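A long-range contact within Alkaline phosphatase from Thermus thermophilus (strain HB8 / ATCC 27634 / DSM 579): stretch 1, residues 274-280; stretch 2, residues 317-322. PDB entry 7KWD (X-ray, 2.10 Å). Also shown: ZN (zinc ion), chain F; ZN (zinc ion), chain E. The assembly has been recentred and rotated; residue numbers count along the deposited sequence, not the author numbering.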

ATOM      1  N   ILE A 274     -16.133  -1.316   1.452  1.00 23.94           N
ATOM      2  CA  ILE A 274     -14.749  -1.287   1.906  1.00 20.76           C
ATOM      3  C   ILE A 274     -14.265   0.152   1.946  1.00 21.22           C
ATOM      4  O   ILE A 274     -13.719   0.612   2.953  1.00 20.45           O
ATOM      5  CB  ILE A 274     -13.860  -2.152   0.996  1.00 19.45           C
ATOM      6  CG1 ILE A 274     -14.264  -3.630   1.101  1.00 25.30           C
ATOM      7  CG2 ILE A 274     -12.389  -1.911   1.311  1.00 25.10           C
ATOM      8  CD1 ILE A 274     -13.646  -4.500  -0.016  1.00 21.67           C
ATOM      9  N   ASP A 275     -14.474   0.882   0.838  1.00 22.29           N
ATOM     10  CA  ASP A 275     -14.174   2.309   0.764  1.00 27.21           C
ATOM     11  C   ASP A 275     -14.796   3.065   1.932  1.00 22.67           C
ATOM     12  O   ASP A 275     -14.107   3.781   2.655  1.00 25.91           O
ATOM     13  CB  ASP A 275     -14.679   2.850  -0.581  1.00 23.60           C
ATOM     14  CG  ASP A 275     -14.371   4.296  -0.792  1.00 25.29           C
ATOM     15  OD1 ASP A 275     -13.158   4.643  -0.804  1.00 20.55           O
ATOM     16  OD2 ASP A 275     -15.338   5.079  -0.977  1.00 24.32           O
ATOM     17  N   HIS A 276     -16.089   2.854   2.171  1.00 21.82           N
ATOM     18  CA  HIS A 276     -16.793   3.620   3.191  1.00 24.85           C
ATOM     19  C   HIS A 276     -16.212   3.365   4.570  1.00 24.82           C
ATOM     20  O   HIS A 276     -16.009   4.297   5.351  1.00 24.89           O
ATOM     21  CB  HIS A 276     -18.280   3.271   3.180  1.00 27.10           C
ATOM     22  CG  HIS A 276     -18.946   3.600   1.886  1.00 27.36           C
ATOM     23  ND1 HIS A 276     -20.232   3.231   1.599  1.00 23.28           N
ATOM     24  CD2 HIS A 276     -18.487   4.243   0.788  1.00 27.31           C
ATOM     25  CE1 HIS A 276     -20.556   3.642   0.387  1.00 31.54           C
ATOM     26  NE2 HIS A 276     -19.514   4.260  -0.129  1.00 30.70           N
ATOM     27  N   ALA A 277     -15.961   2.096   4.901  1.00 24.68           N
ATOM     28  CA  ALA A 277     -15.378   1.806   6.200  1.00 25.33           C
ATOM     29  C   ALA A 277     -14.017   2.449   6.319  1.00 24.74           C
ATOM     30  O   ALA A 277     -13.639   2.924   7.393  1.00 23.48           O
ATOM     31  CB  ALA A 277     -15.270   0.301   6.415  1.00 27.93           C
ATOM     32  N   ASN A 278     -13.246   2.448   5.227  1.00 21.77           N
ATOM     33  CA  ASN A 278     -11.930   3.072   5.295  1.00 25.09           C
ATOM     34  C   ASN A 278     -12.056   4.564   5.505  1.00 22.87           C
ATOM     35  O   ASN A 278     -11.194   5.168   6.164  1.00 21.27           O
ATOM     36  CB  ASN A 278     -11.122   2.772   4.038  1.00 24.69           C
ATOM     37  CG  ASN A 278     -10.617   1.323   4.007  1.00 29.65           C
ATOM     38  OD1 ASN A 278     -10.521   0.656   5.030  1.00 25.30           O
ATOM     39  ND2 ASN A 278     -10.313   0.847   2.815  1.00 22.04           N
ATOM     40  N   HIS A 279     -13.100   5.177   4.914  1.00 23.00           N
ATOM     41  CA  HIS A 279     -13.417   6.579   5.180  1.00 25.28           C
ATOM     42  C   HIS A 279     -13.692   6.810   6.667  1.00 24.21           C
ATOM     43  O   HIS A 279     -13.183   7.769   7.258  1.00 26.72           O
ATOM     44  CB  HIS A 279     -14.632   7.010   4.358  1.00 23.57           C
ATOM     45  CG  HIS A 279     -14.321   7.380   2.945  1.00 23.66           C
ATOM     46  ND1 HIS A 279     -13.364   8.316   2.619  1.00 27.65           N
ATOM     47  CD2 HIS A 279     -14.834   6.940   1.769  1.00 20.10           C
ATOM     48  CE1 HIS A 279     -13.318   8.456   1.309  1.00 25.39           C
ATOM     49  NE2 HIS A 279     -14.212   7.647   0.775  1.00 25.89           N
ATOM     50  N   LEU A 280     -14.499   5.932   7.290  1.00 25.65           N
ATOM     51  CA  LEU A 280     -14.736   6.060   8.727  1.00 27.87           C
ATOM     52  C   LEU A 280     -13.471   5.843   9.570  1.00 28.38           C
ATOM     53  O   LEU A 280     -13.448   6.237  10.738  1.00 28.92           O
ATOM     54  CB  LEU A 280     -15.780   5.055   9.207  1.00 26.92           C
ATOM     55  CG  LEU A 280     -17.047   4.929   8.380  1.00 27.65           C
ATOM     56  CD1 LEU A 280     -17.973   3.932   8.984  1.00 30.94           C
ATOM     57  CD2 LEU A 280     -17.713   6.261   8.269  1.00 30.09           C
TER
HETATM   58 ZN    ZN F 604     -14.555   6.883  -1.283  1.00 30.30          ZN
HETATM   59 ZN    ZN E 603     -14.105   4.026  -5.181  1.00 37.00          ZN
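Stretch 2 317-322: DHATGV

Stretch 2 passes the helix of stretch 1 as a mostly extended segment, running in broadly the same sense as the helix, with a short, weakly bonded strand at about Ala319 and Thr320. It meets the helix chiefly through Asp275, Asn278 and His279. Asn278 and His279 lie three and four residues after Asp275, about one helical turn on; the CA-to-CB bond of Asn278 points toward stretch 2, whereas that of His279 points away and only the end of its side chain comes nearer.

Asp317 begins the segment and makes no direct contact with the helix; its carboxylate serves the chain E zinc, with OD2 2.2 Å from the metal. His318 follows with a fully stretched backbone and binds the same ion through NE2, also at 2.2 Å. Its other ring nitrogen, ND1, donates a hydrogen bond to Ala319 O at 3.1 Å, which helps fix the ring's orientation. Asp275 OD1 lies at the edge of the ring, 3.2 Å from His318 CE1.

Ala319 points its CB away from the helix and touches none of it. The CA-to-CB bond of Thr320 points toward the helix, and this residue buries the largest area of the contact. With chi1 in the m well, its OG1 donates a hydrogen bond of 2.6 Å to Asp275 OD1, while Asp275 OD2 lies 2.0 Å from the chain F zinc; the aspartate thus joins metal and strand. The threonine methyl packs against the imidazole face and the aliphatic part of Asn278: CG2 lies 3.9 Å from the His279 ring centroid and 3.6 Å from Asn278 CB. That histidine binds the chain F zinc through NE2 at 2.2 Å.

Gly321 makes the closest CA-to-CA approach, 5.4 Å to Asn278 CA. Its phi of 115° and psi of -101° call for glycine, since a CB would jam against the carbonyl oxygen of Thr320. A cis peptide leads into Val322, whose CA-to-CB bond points away from the helix.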

ATOM      1  N   ASP A 317     -10.526  -0.207  -7.194  1.00 23.22           N
ATOM      2  CA  ASP A 317     -10.560   1.026  -7.988  1.00 20.36           C
ATOM      3  C   ASP A 317      -9.637   2.122  -7.472  1.00 22.20           C
ATOM      4  O   ASP A 317      -9.301   3.031  -8.233  1.00 19.77           O
ATOM      5  CB  ASP A 317     -11.995   1.564  -8.116  1.00 22.43           C
ATOM      6  CG  ASP A 317     -12.564   2.065  -6.833  1.00 22.13           C
ATOM      7  OD1 ASP A 317     -12.139   1.656  -5.727  1.00 20.07           O
ATOM      8  OD2 ASP A 317     -13.498   2.888  -6.935  1.00 27.02           O
ATOM      9  N   HIS A 318      -9.226   2.051  -6.211  1.00 23.78           N
ATOM     10  CA  HIS A 318      -8.223   2.923  -5.608  1.00 23.60           C
ATOM     11  C   HIS A 318      -8.123   2.509  -4.140  1.00 23.49           C
ATOM     12  O   HIS A 318      -9.013   1.832  -3.604  1.00 21.47           O
ATOM     13  CB  HIS A 318      -8.596   4.408  -5.666  1.00 17.51           C
ATOM     14  CG  HIS A 318      -9.950   4.652  -5.111  1.00 27.90           C
ATOM     15  ND1 HIS A 318     -10.193   4.712  -3.754  1.00 21.41           N
ATOM     16  CD2 HIS A 318     -11.149   4.721  -5.713  1.00 29.13           C
ATOM     17  CE1 HIS A 318     -11.483   4.852  -3.549  1.00 23.41           C
ATOM     18  NE2 HIS A 318     -12.078   4.878  -4.723  1.00 26.76           N
ATOM     19  N   ALA A 319      -7.064   2.967  -3.495  1.00 24.94           N
ATOM     20  CA  ALA A 319      -6.896   2.790  -2.073  1.00 20.19           C
ATOM     21  C   ALA A 319      -7.592   3.918  -1.313  1.00 24.36           C
ATOM     22  O   ALA A 319      -7.752   5.033  -1.823  1.00 22.42           O
ATOM     23  CB  ALA A 319      -5.410   2.763  -1.709  1.00 24.90           C
ATOM     24  N   THR A 320      -7.987   3.616  -0.073  1.00 20.85           N
ATOM     25  CA  THR A 320      -8.621   4.604   0.792  1.00 23.90           C
ATOM     26  C   THR A 320      -8.137   4.431   2.221  1.00 25.71           C
ATOM     27  O   THR A 320      -8.093   3.310   2.747  1.00 23.43           O
ATOM     28  CB  THR A 320     -10.144   4.500   0.727  1.00 24.65           C
ATOM     29  OG1 THR A 320     -10.532   4.767  -0.602  1.00 22.04           O
ATOM     30  CG2 THR A 320     -10.817   5.527   1.681  1.00 25.26           C
ATOM     31  N   GLY A 321      -7.807   5.558   2.843  1.00 22.65           N
ATOM     32  CA  GLY A 321      -7.317   5.588   4.196  1.00 27.72           C
ATOM     33  C   GLY A 321      -5.892   6.090   4.249  1.00 24.83           C
ATOM     34  O   GLY A 321      -5.666   7.294   4.142  1.00 23.95           O
ATOM     35  N   VAL A 322      -4.902   5.201   4.384  1.00 24.88           N
ATOM     36  CA  VAL A 322      -5.085   3.770   4.423  1.00 21.68           C
ATOM     37  C   VAL A 322      -4.887   3.307   5.850  1.00 27.38           C
ATOM     38  O   VAL A 322      -4.150   3.953   6.620  1.00 25.92           O
ATOM     39  CB  VAL A 322      -4.102   3.050   3.463  1.00 21.49           C
ATOM     40  CG1 VAL A 322      -4.425   3.403   2.006  1.00 26.44           C
ATOM     41  CG2 VAL A 322      -2.665   3.355   3.792  1.00 23.47           C
TER